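Local coordinates for SusD superfamily protein (Bacteroides vulgatus, PDB 3MYV) that probably binds polysaccharide at the outer membrane of the bacterium as a SusD-type protein, at residues R126-P131 with C430-P435; G245-F250 with V331-E336; L312-G317 with E390-G395. All blocks are in the same frame, centred on the assembly; numbering follows the deposited sequence.

Interaction 1 of 3, residues R126-P131 with C430-P435. With EDO (1,2-ethanediol), chain I.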
ATOM      1  N   ARG A 126      -6.384  -1.894  -8.182  1.00 14.67           N
ATOM      2  CA  ARG A 126      -5.603  -0.680  -8.477  1.00 15.11           C
ATOM      3  C   ARG A 126      -4.383  -0.894  -9.390  1.00 15.06           C
ATOM      4  O   ARG A 126      -3.873   0.076  -9.959  1.00 12.77           O
ATOM      5  CB  ARG A 126      -5.239   0.091  -7.220  1.00 15.12           C
ATOM      6  CG  ARG A 126      -4.383  -0.654  -6.233  1.00 15.36           C
ATOM      7  CD  ARG A 126      -4.188   0.252  -5.029  1.00 17.66           C
ATOM      8  NE  ARG A 126      -3.550  -0.487  -3.958  1.00 15.04           N
ATOM      9  CZ  ARG A 126      -2.935   0.037  -2.898  1.00 16.41           C
ATOM     10  NH1 ARG A 126      -2.782   1.332  -2.765  1.00 12.88           N
ATOM     11  NH2 ARG A 126      -2.418  -0.768  -1.979  1.00 16.16           N
ATOM     12  N   CYS A 127      -3.897  -2.133  -9.496  1.00 14.93           N
ATOM     13  CA  CYS A 127      -2.825  -2.455 -10.414  1.00 14.33           C
ATOM     14  C   CYS A 127      -3.306  -2.779 -11.846  1.00 16.83           C
ATOM     15  O   CYS A 127      -2.596  -2.465 -12.804  1.00 13.34           O
ATOM     16  CB  CYS A 127      -1.997  -3.604  -9.874  1.00 15.60           C
ATOM     17  SG  CYS A 127      -1.072  -3.197  -8.413  1.00 16.22           S
ATOM     18  N   PHE A 128      -4.485  -3.402 -11.999  1.00 16.33           N
ATOM     19  CA  PHE A 128      -4.941  -3.862 -13.322  1.00 13.34           C
ATOM     20  C   PHE A 128      -6.142  -3.131 -13.939  1.00 12.52           C
ATOM     21  O   PHE A 128      -6.433  -3.330 -15.111  1.00 16.04           O
ATOM     22  CB  PHE A 128      -5.163  -5.379 -13.316  1.00 13.46           C
ATOM     23  CG  PHE A 128      -3.908  -6.141 -13.076  1.00 13.45           C
ATOM     24  CD1 PHE A 128      -3.065  -6.472 -14.145  1.00 14.83           C
ATOM     25  CD2 PHE A 128      -3.522  -6.497 -11.796  1.00 14.85           C
ATOM     26  CE1 PHE A 128      -1.888  -7.157 -13.923  1.00 13.60           C
ATOM     27  CE2 PHE A 128      -2.320  -7.187 -11.574  1.00 15.20           C
ATOM     28  CZ  PHE A 128      -1.507  -7.504 -12.635  1.00 13.78           C
ATOM     29  N   GLY A 129      -6.794  -2.271 -13.157  1.00 10.44           N
ATOM     30  CA  GLY A 129      -7.847  -1.402 -13.630  1.00 13.45           C
ATOM     31  C   GLY A 129      -7.504   0.052 -13.438  1.00 14.64           C
ATOM     32  O   GLY A 129      -6.657   0.406 -12.599  1.00 14.78           O
ATOM     33  N   TYR A 130      -8.125   0.895 -14.267  1.00 14.23           N
ATOM     34  CA  TYR A 130      -7.932   2.322 -14.180  1.00 14.89           C
ATOM     35  C   TYR A 130      -8.555   2.800 -12.857  1.00 14.24           C
ATOM     36  O   TYR A 130      -9.462   2.133 -12.300  1.00 12.88           O
ATOM     37  CB  TYR A 130      -8.558   3.017 -15.413  1.00 12.41           C
ATOM     38  CG  TYR A 130      -7.739   2.847 -16.670  1.00 14.86           C
ATOM     39  CD1 TYR A 130      -7.804   1.673 -17.418  1.00 14.10           C
ATOM     40  CD2 TYR A 130      -6.873   3.845 -17.100  1.00 18.96           C
ATOM     41  CE1 TYR A 130      -7.037   1.515 -18.562  1.00 14.73           C
ATOM     42  CE2 TYR A 130      -6.114   3.697 -18.244  1.00 18.46           C
ATOM     43  CZ  TYR A 130      -6.190   2.535 -18.974  1.00 15.58           C
ATOM     44  OH  TYR A 130      -5.431   2.394 -20.129  1.00 17.79           O
ATOM     45  N   PRO A 131      -8.060   3.925 -12.317  1.00 15.26           N
ATOM     46  CA  PRO A 131      -8.605   4.399 -11.039  1.00 15.87           C
ATOM     47  C   PRO A 131     -10.114   4.516 -11.063  1.00 15.16           C
ATOM     48  O   PRO A 131     -10.698   5.031 -12.032  1.00 15.37           O
ATOM     49  CB  PRO A 131      -7.969   5.800 -10.883  1.00 17.67           C
ATOM     50  CG  PRO A 131      -6.726   5.714 -11.668  1.00 16.20           C
ATOM     51  CD  PRO A 131      -7.033   4.850 -12.837  1.00 15.40           C
ATOM     52  N   CYS A 430      -0.582   3.055 -17.156  1.00 14.94           N
ATOM     53  CA  CYS A 430      -0.965   3.305 -15.755  1.00 14.74           C
ATOM     54  C   CYS A 430      -1.655   2.109 -15.109  1.00 14.75           C
ATOM     55  O   CYS A 430      -1.930   2.118 -13.899  1.00 13.91           O
ATOM     56  CB  CYS A 430      -1.812   4.584 -15.583  1.00 13.98           C
ATOM     57  SG  CYS A 430      -3.595   4.408 -16.025  1.00 15.33           S
ATOM     58  N   VAL A 431      -1.905   1.074 -15.912  1.00 13.99           N
ATOM     59  CA  VAL A 431      -2.238  -0.259 -15.445  1.00 14.49           C
ATOM     60  C   VAL A 431      -1.269  -1.261 -16.041  1.00 15.16           C
ATOM     61  O   VAL A 431      -0.687  -1.020 -17.109  1.00 16.07           O
ATOM     62  CB  VAL A 431      -3.683  -0.675 -15.822  1.00 13.66           C
ATOM     63  CG1 VAL A 431      -4.704   0.194 -15.058  1.00 11.85           C
ATOM     64  CG2 VAL A 431      -3.914  -0.589 -17.344  1.00 10.88           C
ATOM     65  N   LEU A 432      -1.083  -2.370 -15.331  1.00 14.70           N
ATOM     66  CA  LEU A 432      -0.296  -3.494 -15.853  1.00 13.86           C
ATOM     67  C   LEU A 432      -1.082  -4.263 -16.888  1.00 14.39           C
ATOM     68  O   LEU A 432      -2.332  -4.228 -16.888  1.00 14.86           O
ATOM     69  CB  LEU A 432       0.085  -4.455 -14.735  1.00 14.60           C
ATOM     70  CG  LEU A 432       1.120  -3.963 -13.734  1.00 13.67           C
ATOM     71  CD1 LEU A 432       1.140  -4.908 -12.558  1.00 11.06           C
ATOM     72  CD2 LEU A 432       2.540  -3.783 -14.328  1.00 11.33           C
ATOM     73  N   PRO A 433      -0.370  -4.946 -17.806  1.00 15.57           N
ATOM     74  CA  PRO A 433      -1.114  -5.800 -18.724  1.00 14.04           C
ATOM     75  C   PRO A 433      -1.552  -7.126 -18.067  1.00 13.70           C
ATOM     76  O   PRO A 433      -0.920  -7.615 -17.115  1.00 14.22           O
ATOM     77  CB  PRO A 433      -0.109  -6.054 -19.834  1.00 15.82           C
ATOM     78  CG  PRO A 433       1.216  -6.111 -19.086  1.00 14.77           C
ATOM     79  CD  PRO A 433       1.085  -5.045 -18.022  1.00 15.96           C
ATOM     80  N   ILE A 434      -2.649  -7.672 -18.574  1.00 14.14           N
ATOM     81  CA  ILE A 434      -3.087  -9.016 -18.245  1.00 13.80           C
ATOM     82  C   ILE A 434      -2.009  -9.992 -18.775  1.00 13.74           C
ATOM     83  O   ILE A 434      -1.604  -9.874 -19.945  1.00 15.45           O
ATOM     84  CB  ILE A 434      -4.483  -9.334 -18.888  1.00 14.49           C
ATOM     85  CG1 ILE A 434      -5.568  -8.309 -18.485  1.00 16.16           C
ATOM     86  CG2 ILE A 434      -4.913 -10.775 -18.541  1.00 12.17           C
ATOM     87  CD1 ILE A 434      -5.834  -8.171 -16.996  1.00 15.54           C
ATOM     88  N   PRO A 435      -1.530 -10.924 -17.936  1.00 13.33           N
ATOM     89  CA  PRO A 435      -0.512 -11.884 -18.393  1.00 14.96           C
ATOM     90  C   PRO A 435      -0.996 -12.705 -19.575  1.00 16.29           C
ATOM     91  O   PRO A 435      -2.140 -13.183 -19.581  1.00 14.55           O
ATOM     92  CB  PRO A 435      -0.289 -12.793 -17.178  1.00 12.16           C
ATOM     93  CG  PRO A 435      -0.743 -11.966 -16.013  1.00 14.28           C
ATOM     94  CD  PRO A 435      -1.825 -11.086 -16.500  1.00 15.95           C
TER
HETATM   95  C1  EDO I 516       1.011  -0.269   0.309  1.00 34.68           C
HETATM   96  O1  EDO I 516       0.716   0.868  -0.492  1.00 30.09           O
HETATM   97  C2  EDO I 516      -0.067  -0.473   1.378  1.00 27.42           C
HETATM   98  O2  EDO I 516      -1.230  -1.203   0.859  1.00 23.79           O
HETATM   99  O   HOH W   1      -1.719   0.790 -11.582  1.00 14.46           O
HETATM  100  O   HOH W   2      -4.493   2.734 -12.483  1.00 36.21           O
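L432 donates its backbone N-H to C127 O, 2.9 Å from N to O and nearly straight at the hydrogen (169°), where the loop 430-435 passes the C-terminal end of helix 103-128 with its end-to-end direction turned 112° from that of 127-130. V431, next to the donor, faces the helix end and sets CG1 only 3.1 Å from G129 O, a tight methyl-to-carbonyl contact at the residue where the chain leaves helical geometry. The F128 ring crosses L432 at a slant, with CE1 3.4 Å from L432 CB and CZ near L432 CD1, while P433 O comes to the ring edge in its plane. W76 adds an edge-to-face partner to the same ring.

Helix ends leave their last carbonyls without the usual i+4 donors, and here P131 has no N-H to offer C127 O. L432 N serves instead, F128 O is taken by N448 ND2, and R126 O accepts a water hydrogen. That water, 2.8 Å from R126 O, also donates to C430 O, which receives a second hydrogen from a water shared with G129 O.

CG of Y130, anti to the carbonyl carbon (chi1 -75°), turns the ring across V431 and obliquely to C430. V431 CG1 lies 4.2 Å above one face, offset toward the rim, and C430 SG makes a sulfur-aromatic contact, 4.2 Å from the Y130 centroid. R126 points the other way: its extended chain carries NH2 to within 3.1 Å of O2 of a bound 1,2-ethanediol, and D123 forms a salt bridge with the same nitrogen.

Interaction 2 of 3, residues G245-F250 with V331-E336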
ATOM      1  N   GLY A 245       5.655  -0.732  16.030  1.00 14.71           N
ATOM      2  CA  GLY A 245       5.530   0.471  16.830  1.00 14.68           C
ATOM      3  C   GLY A 245       4.097   0.962  16.997  1.00 16.30           C
ATOM      4  O   GLY A 245       3.153   0.424  16.401  1.00 16.86           O
ATOM      5  N   SER A 246       3.934   2.016  17.792  1.00 15.73           N
ATOM      6  CA  SER A 246       2.602   2.506  18.166  1.00 16.01           C
ATOM      7  C   SER A 246       1.723   2.989  17.019  1.00 13.61           C
ATOM      8  O   SER A 246       0.505   3.112  17.209  1.00 14.26           O
ATOM      9  CB  SER A 246       2.695   3.632  19.218  1.00 18.50           C
ATOM     10  OG  SER A 246       3.280   4.819  18.689  1.00 15.53           O
ATOM     11  N   GLU A 247       2.292   3.295  15.855  1.00 11.60           N
ATOM     12  CA  GLU A 247       1.451   3.688  14.709  1.00 12.05           C
ATOM     13  C   GLU A 247       0.994   2.476  13.874  1.00 14.68           C
ATOM     14  O   GLU A 247       0.044   2.569  13.081  1.00 12.86           O
ATOM     15  CB  GLU A 247       2.182   4.644  13.786  1.00 12.20           C
ATOM     16  CG  GLU A 247       2.375   6.039  14.346  1.00 14.06           C
ATOM     17  CD  GLU A 247       2.641   7.078  13.287  1.00 16.58           C
ATOM     18  OE1 GLU A 247       2.240   6.886  12.126  1.00 13.91           O
ATOM     19  OE2 GLU A 247       3.235   8.102  13.646  1.00 13.15           O
ATOM     20  N   SER A 248       1.681   1.354  14.034  1.00 14.06           N
ATOM     21  CA  SER A 248       1.541   0.248  13.107  1.00 14.30           C
ATOM     22  C   SER A 248       0.309  -0.598  13.410  1.00 13.21           C
ATOM     23  O   SER A 248       0.273  -1.303  14.433  1.00 14.71           O
ATOM     24  CB  SER A 248       2.781  -0.645  13.163  1.00 15.57           C
ATOM     25  OG  SER A 248       2.649  -1.707  12.229  1.00 13.68           O
ATOM     26  N   PHE A 249      -0.674  -0.543  12.518  1.00 13.29           N
ATOM     27  CA  PHE A 249      -1.837  -1.449  12.595  1.00 14.57           C
ATOM     28  C   PHE A 249      -1.463  -2.812  11.968  1.00 14.78           C
ATOM     29  O   PHE A 249      -1.842  -3.895  12.468  1.00 13.82           O
ATOM     30  CB  PHE A 249      -3.055  -0.935  11.819  1.00 13.35           C
ATOM     31  CG  PHE A 249      -3.559   0.426  12.224  1.00 18.29           C
ATOM     32  CD1 PHE A 249      -4.068   0.646  13.496  1.00 17.45           C
ATOM     33  CD2 PHE A 249      -3.574   1.488  11.301  1.00 17.85           C
ATOM     34  CE1 PHE A 249      -4.556   1.905  13.877  1.00 17.55           C
ATOM     35  CE2 PHE A 249      -4.090   2.745  11.668  1.00 18.06           C
ATOM     36  CZ  PHE A 249      -4.565   2.953  12.961  1.00 17.01           C
ATOM     37  N   PHE A 250      -0.754  -2.742  10.845  1.00 13.65           N
ATOM     38  CA  PHE A 250      -0.368  -3.937  10.096  1.00 15.14           C
ATOM     39  C   PHE A 250       0.988  -3.716   9.470  1.00 15.65           C
ATOM     40  O   PHE A 250       1.152  -2.775   8.680  1.00 13.65           O
ATOM     41  CB  PHE A 250      -1.419  -4.221   9.002  1.00 15.06           C
ATOM     42  CG  PHE A 250      -1.099  -5.406   8.114  1.00 13.37           C
ATOM     43  CD1 PHE A 250      -0.444  -6.543   8.613  1.00 14.99           C
ATOM     44  CD2 PHE A 250      -1.462  -5.386   6.793  1.00 12.30           C
ATOM     45  CE1 PHE A 250      -0.149  -7.618   7.786  1.00 19.64           C
ATOM     46  CE2 PHE A 250      -1.175  -6.465   5.959  1.00 14.55           C
ATOM     47  CZ  PHE A 250      -0.495  -7.571   6.474  1.00 10.85           C
ATOM     48  N   VAL A 331       2.295  -1.671   6.210  1.00 15.23           N
ATOM     49  CA  VAL A 331       1.200  -1.680   5.251  1.00 11.23           C
ATOM     50  C   VAL A 331       0.088  -0.687   5.646  1.00 12.71           C
ATOM     51  O   VAL A 331      -0.447   0.011   4.795  1.00 11.82           O
ATOM     52  CB  VAL A 331       0.643  -3.114   5.124  1.00 10.01           C
ATOM     53  CG1 VAL A 331      -0.562  -3.194   4.142  1.00 11.50           C
ATOM     54  CG2 VAL A 331       1.738  -4.108   4.650  1.00 12.44           C
ATOM     55  N   LEU A 332      -0.255  -0.644   6.933  1.00 11.56           N
ATOM     56  CA  LEU A 332      -1.255   0.270   7.474  1.00 13.43           C
ATOM     57  C   LEU A 332      -0.761   0.848   8.789  1.00 15.06           C
ATOM     58  O   LEU A 332      -0.545   0.115   9.762  1.00 16.33           O
ATOM     59  CB  LEU A 332      -2.577  -0.480   7.689  1.00 12.46           C
ATOM     60  CG  LEU A 332      -3.267  -1.083   6.471  1.00 10.33           C
ATOM     61  CD1 LEU A 332      -4.158  -2.292   6.902  1.00 13.52           C
ATOM     62  CD2 LEU A 332      -4.082  -0.006   5.745  1.00 13.91           C
ATOM     63  N   ARG A 333      -0.577   2.166   8.812  1.00 16.42           N
ATOM     64  CA  ARG A 333      -0.203   2.862  10.037  1.00 15.14           C
ATOM     65  C   ARG A 333      -1.039   4.100  10.288  1.00 12.97           C
ATOM     66  O   ARG A 333      -1.689   4.649   9.385  1.00 12.57           O
ATOM     67  CB  ARG A 333       1.290   3.192  10.078  1.00 15.47           C
ATOM     68  CG  ARG A 333       1.773   4.266   9.102  1.00 16.59           C
ATOM     69  CD  ARG A 333       3.262   4.502   9.292  1.00 15.55           C
ATOM     70  NE  ARG A 333       3.791   5.424   8.268  1.00 15.92           N
ATOM     71  CZ  ARG A 333       4.152   6.680   8.499  1.00 17.28           C
ATOM     72  NH1 ARG A 333       4.030   7.217   9.715  1.00 11.16           N
ATOM     73  NH2 ARG A 333       4.635   7.420   7.509  1.00 15.07           N
ATOM     74  N   LEU A 334      -1.032   4.527  11.538  1.00 16.02           N
ATOM     75  CA  LEU A 334      -1.887   5.640  12.006  1.00 14.63           C
ATOM     76  C   LEU A 334      -1.764   6.962  11.225  1.00 15.65           C
ATOM     77  O   LEU A 334      -2.757   7.606  10.975  1.00 16.34           O
ATOM     78  CB  LEU A 334      -1.653   5.869  13.517  1.00 14.44           C
ATOM     79  CG  LEU A 334      -2.575   6.840  14.271  1.00 12.06           C
ATOM     80  CD1 LEU A 334      -4.067   6.450  14.097  1.00 11.67           C
ATOM     81  CD2 LEU A 334      -2.203   6.939  15.769  1.00 16.41           C
ATOM     82  N   SER A 335      -0.555   7.398  10.880  1.00 15.71           N
ATOM     83  CA  SER A 335      -0.396   8.646  10.119  1.00 15.30           C
ATOM     84  C   SER A 335      -1.230   8.650   8.828  1.00 16.31           C
ATOM     85  O   SER A 335      -1.800   9.672   8.459  1.00 13.69           O
ATOM     86  CB  SER A 335       1.073   8.929   9.811  1.00 15.89           C
ATOM     87  OG  SER A 335       1.848   9.204  10.984  1.00 13.52           O
ATOM     88  N   GLU A 336      -1.335   7.511   8.144  1.00 15.05           N
ATOM     89  CA  GLU A 336      -2.181   7.474   6.943  1.00 15.03           C
ATOM     90  C   GLU A 336      -3.618   7.866   7.249  1.00 13.79           C
ATOM     91  O   GLU A 336      -4.234   8.593   6.467  1.00 11.95           O
ATOM     92  CB  GLU A 336      -2.168   6.110   6.248  1.00 15.80           C
ATOM     93  CG  GLU A 336      -2.920   6.133   4.923  1.00 17.86           C
ATOM     94  CD  GLU A 336      -3.193   4.752   4.311  1.00 14.87           C
ATOM     95  OE1 GLU A 336      -2.621   3.768   4.801  1.00 13.93           O
ATOM     96  OE2 GLU A 336      -3.944   4.692   3.314  1.00 15.41           O
TER
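S248 pairs with R333 and F250 with L332 in a short antiparallel ladder whose register slips by one residue through classic beta bulges on both strands. F249 N and F250 N both donate to L332 O, the F250 bond being the longer at 3.1 Å but lying in the carbonyl plane on a lone pair. The reverse holds at F250 O, which accepts from V331 N and L332 N, the latter nearly straight (172°).

Beyond the bulge, E247 O receives L334 N at 2.7 Å, where strand 329-333 gives way to helix 334-348. The E247 carboxylate reaches past this bond to the helix start. Its OE1 gathers three donors: S335 OG at 2.6 Å, on the syn side; S335 N, from well above the carboxylate plane; and R333 NH1 at 3.0 Å, also from above, as a salt bridge. Three bonds leave this oxygen little freedom to turn, and the other, OE2, is held by R366 NH1 and Y229 N. S335 OG in turn is met by R366 NH2. R333 spends its remaining nitrogens on E394, through NE, and E390, through NH2, so three acidic side chains meet its guanidinium, and R366 and K314 probably share in offsetting their charge. S248 OG turns to E251.

Apolar groups fill in the flanks. CG anti to the backbone N (chi1 177°) lays the F250 ring alongside V331, the two pointing the same way, CD2 3.5 Å from V331 CB. F249 CZ stands 3.7 Å from L334 CD1, and E247 O sits 4.1 Å above the centre of the F249 ring.

Interaction 3 of 3, residues L312-G317 with E390-G395. With EDO (1,2-ethanediol), chain I.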
ATOM      1  N   LEU A 312      16.897   6.743   0.395  1.00 13.60           N
ATOM      2  CA  LEU A 312      15.911   6.783   1.449  1.00 12.53           C
ATOM      3  C   LEU A 312      16.276   5.724   2.484  1.00 13.71           C
ATOM      4  O   LEU A 312      16.223   4.529   2.219  1.00 14.84           O
ATOM      5  CB  LEU A 312      14.503   6.497   0.938  1.00 14.08           C
ATOM      6  CG  LEU A 312      13.407   6.550   2.011  1.00 11.93           C
ATOM      7  CD1 LEU A 312      13.278   7.966   2.578  1.00 10.94           C
ATOM      8  CD2 LEU A 312      12.052   6.037   1.415  1.00 13.26           C
ATOM      9  N   TYR A 313      16.598   6.192   3.672  1.00 15.62           N
ATOM     10  CA  TYR A 313      16.941   5.329   4.756  1.00 13.50           C
ATOM     11  C   TYR A 313      15.789   5.273   5.770  1.00 15.94           C
ATOM     12  O   TYR A 313      15.893   5.658   6.943  1.00 12.66           O
ATOM     13  CB  TYR A 313      18.262   5.796   5.349  1.00 14.09           C
ATOM     14  CG  TYR A 313      18.897   4.818   6.298  1.00 14.34           C
ATOM     15  CD1 TYR A 313      18.701   3.433   6.157  1.00 14.73           C
ATOM     16  CD2 TYR A 313      19.732   5.260   7.309  1.00 20.19           C
ATOM     17  CE1 TYR A 313      19.314   2.545   6.993  1.00 17.09           C
ATOM     18  CE2 TYR A 313      20.346   4.347   8.191  1.00 16.63           C
ATOM     19  CZ  TYR A 313      20.118   3.006   8.018  1.00 21.70           C
ATOM     20  OH  TYR A 313      20.731   2.104   8.858  1.00 20.99           O
ATOM     21  N   LYS A 314      14.676   4.752   5.281  1.00 14.45           N
ATOM     22  CA  LYS A 314      13.482   4.577   6.075  1.00 15.07           C
ATOM     23  C   LYS A 314      13.397   3.173   6.674  1.00 16.37           C
ATOM     24  O   LYS A 314      12.750   2.990   7.695  1.00 14.07           O
ATOM     25  CB  LYS A 314      12.233   4.934   5.245  1.00 16.13           C
ATOM     26  CG  LYS A 314      10.931   4.705   5.964  1.00 18.83           C
ATOM     27  CD  LYS A 314       9.736   5.241   5.191  1.00 15.79           C
ATOM     28  CE  LYS A 314       9.320   6.612   5.608  1.00 15.01           C
ATOM     29  NZ  LYS A 314       8.053   7.168   4.922  1.00 10.03           N
ATOM     30  N   LEU A 315      14.053   2.184   6.071  1.00 15.27           N
ATOM     31  CA  LEU A 315      14.088   0.862   6.651  1.00 16.44           C
ATOM     32  C   LEU A 315      15.466   0.694   7.285  1.00 14.84           C
ATOM     33  O   LEU A 315      16.469   0.350   6.619  1.00 13.21           O
ATOM     34  CB  LEU A 315      13.784  -0.201   5.572  1.00 14.97           C
ATOM     35  CG  LEU A 315      12.362  -0.052   4.972  1.00 17.45           C
ATOM     36  CD1 LEU A 315      12.333   0.806   3.652  1.00 16.84           C
ATOM     37  CD2 LEU A 315      11.749  -1.391   4.690  1.00 14.79           C
ATOM     38  N   ARG A 316      15.510   0.961   8.582  1.00 15.25           N
ATOM     39  CA  ARG A 316      16.769   1.256   9.244  1.00 16.48           C
ATOM     40  C   ARG A 316      17.271   0.033  10.027  1.00 17.57           C
ATOM     41  O   ARG A 316      16.573  -0.502  10.877  1.00 17.91           O
ATOM     42  CB  ARG A 316      16.591   2.468  10.177  1.00 15.75           C
ATOM     43  CG  ARG A 316      16.146   3.750   9.448  1.00 18.74           C
ATOM     44  CD  ARG A 316      15.973   4.958  10.393  1.00 16.41           C
ATOM     45  NE  ARG A 316      17.243   5.521  10.850  1.00 13.93           N
ATOM     46  CZ  ARG A 316      17.947   6.450  10.202  1.00 15.32           C
ATOM     47  NH1 ARG A 316      17.527   6.952   9.028  1.00 15.02           N
ATOM     48  NH2 ARG A 316      19.083   6.906  10.745  1.00 14.97           N
ATOM     49  N   GLY A 317      18.495  -0.384   9.751  1.00 17.68           N
ATOM     50  CA  GLY A 317      19.114  -1.470  10.494  1.00 21.72           C
ATOM     51  C   GLY A 317      19.866  -0.888  11.671  1.00 20.19           C
ATOM     52  O   GLY A 317      19.744   0.291  11.960  1.00 19.90           O
ATOM     53  N   GLU A 390       5.190  12.384   4.042  1.00 14.12           N
ATOM     54  CA  GLU A 390       4.991  11.400   5.103  1.00 14.43           C
ATOM     55  C   GLU A 390       5.161   9.956   4.642  1.00 13.76           C
ATOM     56  O   GLU A 390       5.673   9.137   5.385  1.00 13.64           O
ATOM     57  CB  GLU A 390       3.593  11.544   5.687  1.00 13.27           C
ATOM     58  CG  GLU A 390       3.322  10.650   6.895  1.00 13.31           C
ATOM     59  CD  GLU A 390       4.255  10.932   8.068  1.00 10.82           C
ATOM     60  OE1 GLU A 390       4.434  12.130   8.435  1.00 12.77           O
ATOM     61  OE2 GLU A 390       4.819   9.953   8.641  1.00 16.14           O
ATOM     62  N   LEU A 391       4.706   9.649   3.434  1.00 13.28           N
ATOM     63  CA  LEU A 391       4.502   8.244   3.028  1.00 13.15           C
ATOM     64  C   LEU A 391       5.498   7.776   1.961  1.00 11.66           C
ATOM     65  O   LEU A 391       5.320   6.696   1.385  1.00 11.36           O
ATOM     66  CB  LEU A 391       3.044   8.042   2.552  1.00 13.33           C
ATOM     67  CG  LEU A 391       1.957   8.306   3.605  1.00 11.55           C
ATOM     68  CD1 LEU A 391       0.537   8.275   2.975  1.00 14.77           C
ATOM     69  CD2 LEU A 391       2.043   7.294   4.739  1.00 11.46           C
ATOM     70  N   VAL A 392       6.565   8.556   1.739  1.00 12.64           N
ATOM     71  CA  VAL A 392       7.628   8.162   0.821  1.00 12.36           C
ATOM     72  C   VAL A 392       8.169   6.779   1.202  1.00 11.49           C
ATOM     73  O   VAL A 392       8.404   6.480   2.385  1.00 14.29           O
ATOM     74  CB  VAL A 392       8.763   9.223   0.762  1.00 12.89           C
ATOM     75  CG1 VAL A 392       9.637   9.234   2.066  1.00 13.40           C
ATOM     76  CG2 VAL A 392       9.632   8.993  -0.485  1.00 12.07           C
ATOM     77  N   GLY A 393       8.329   5.913   0.207  1.00 11.50           N
ATOM     78  CA  GLY A 393       8.850   4.573   0.487  1.00 10.93           C
ATOM     79  C   GLY A 393       7.793   3.551   0.896  1.00  9.43           C
ATOM     80  O   GLY A 393       8.137   2.373   1.105  1.00 11.98           O
ATOM     81  N   GLU A 394       6.545   3.997   1.068  1.00 11.75           N
ATOM     82  CA  GLU A 394       5.465   3.164   1.620  1.00 13.48           C
ATOM     83  C   GLU A 394       4.435   2.793   0.554  1.00 12.41           C
ATOM     84  O   GLU A 394       3.395   2.184   0.851  1.00 12.75           O
ATOM     85  CB  GLU A 394       4.795   3.853   2.832  1.00 12.24           C
ATOM     86  CG  GLU A 394       5.712   3.936   4.033  1.00 14.73           C
ATOM     87  CD  GLU A 394       5.124   4.768   5.154  1.00 18.69           C
ATOM     88  OE1 GLU A 394       4.148   4.291   5.762  1.00 12.77           O
ATOM     89  OE2 GLU A 394       5.636   5.873   5.427  1.00 15.56           O
ATOM     90  N   GLY A 395       4.713   3.139  -0.697  1.00 14.68           N
ATOM     91  CA  GLY A 395       3.939   2.595  -1.814  1.00 15.23           C
ATOM     92  C   GLY A 395       2.673   3.343  -2.175  1.00 16.43           C
ATOM     93  O   GLY A 395       1.752   2.739  -2.745  1.00 14.97           O
TER
HETATM   94  C1  EDO I 516       1.011  -0.269   0.309  1.00 34.68           C
HETATM   95  O1  EDO I 516       0.716   0.868  -0.492  1.00 30.09           O
HETATM   96  C2  EDO I 516      -0.067  -0.473   1.378  1.00 27.42           C
HETATM   97  O2  EDO I 516      -1.230  -1.203   0.859  1.00 23.79           O
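K314 drives its side chain into the turn after helix 380-391, where NZ donates to V392 O at 2.7 Å, in the carbonyl plane, and forms a salt bridge with E394 OE2 at 2.8 Å. A third, weak bond runs to E390 O, at 3.1 Å from NZ. The chain is extended except for a bend at chi3 (-96°), which steers the ammonium between the three oxygens, and E394 meets it across, at about a right angle, with the anti lone pair of OE2. An alanine in place of K314 would probably leave E394 OE2 and the buried V392 O without this charged donor and open a gap beside the turn. Alongside, L312 and V392 meet tip to tip, CD1 to CG1 at 3.9 Å, and L312 CD2 lies 3.6 Å from G393 CA.

That approach depends on the absence of a side chain at G393, since a CB there would collide with L312 CD2. One shell out, R333 holds the other oxygen of E394, D42 OD1 takes G393 N, and W265 NE1 donates to G393 O. Y234 and a group of arginines fix the E390 carboxylate, and M48 packs against both L312 and V392. The backbone bond from E394 N to L391 O, 3.0 Å, closes a type II beta turn over 391-394, with glycine at its third position as is typical of that turn.

Overall arrangement
All three contacts are buried, yet they differ in chemistry. The centre of interaction 1 lies about 25 Å from that of interaction 3 and 27 Å from that of interaction 2, though nearest atoms come within about 5 and 7 Å. Interaction 1 seats a C-terminal loop on the end of an early helix mainly through apolar packing, water bridges and one direct backbone bond. Interaction 2 pairs strands by backbone bonds and adds a charged cluster, whereas interaction 3 joins a loop to a turn mainly through one lysine, with a leucine packed beside it. Interactions 2 and 3 touch where R333 reaches E390 and E394. A single 1,2-ethanediol lies between 126-131 and 390-395.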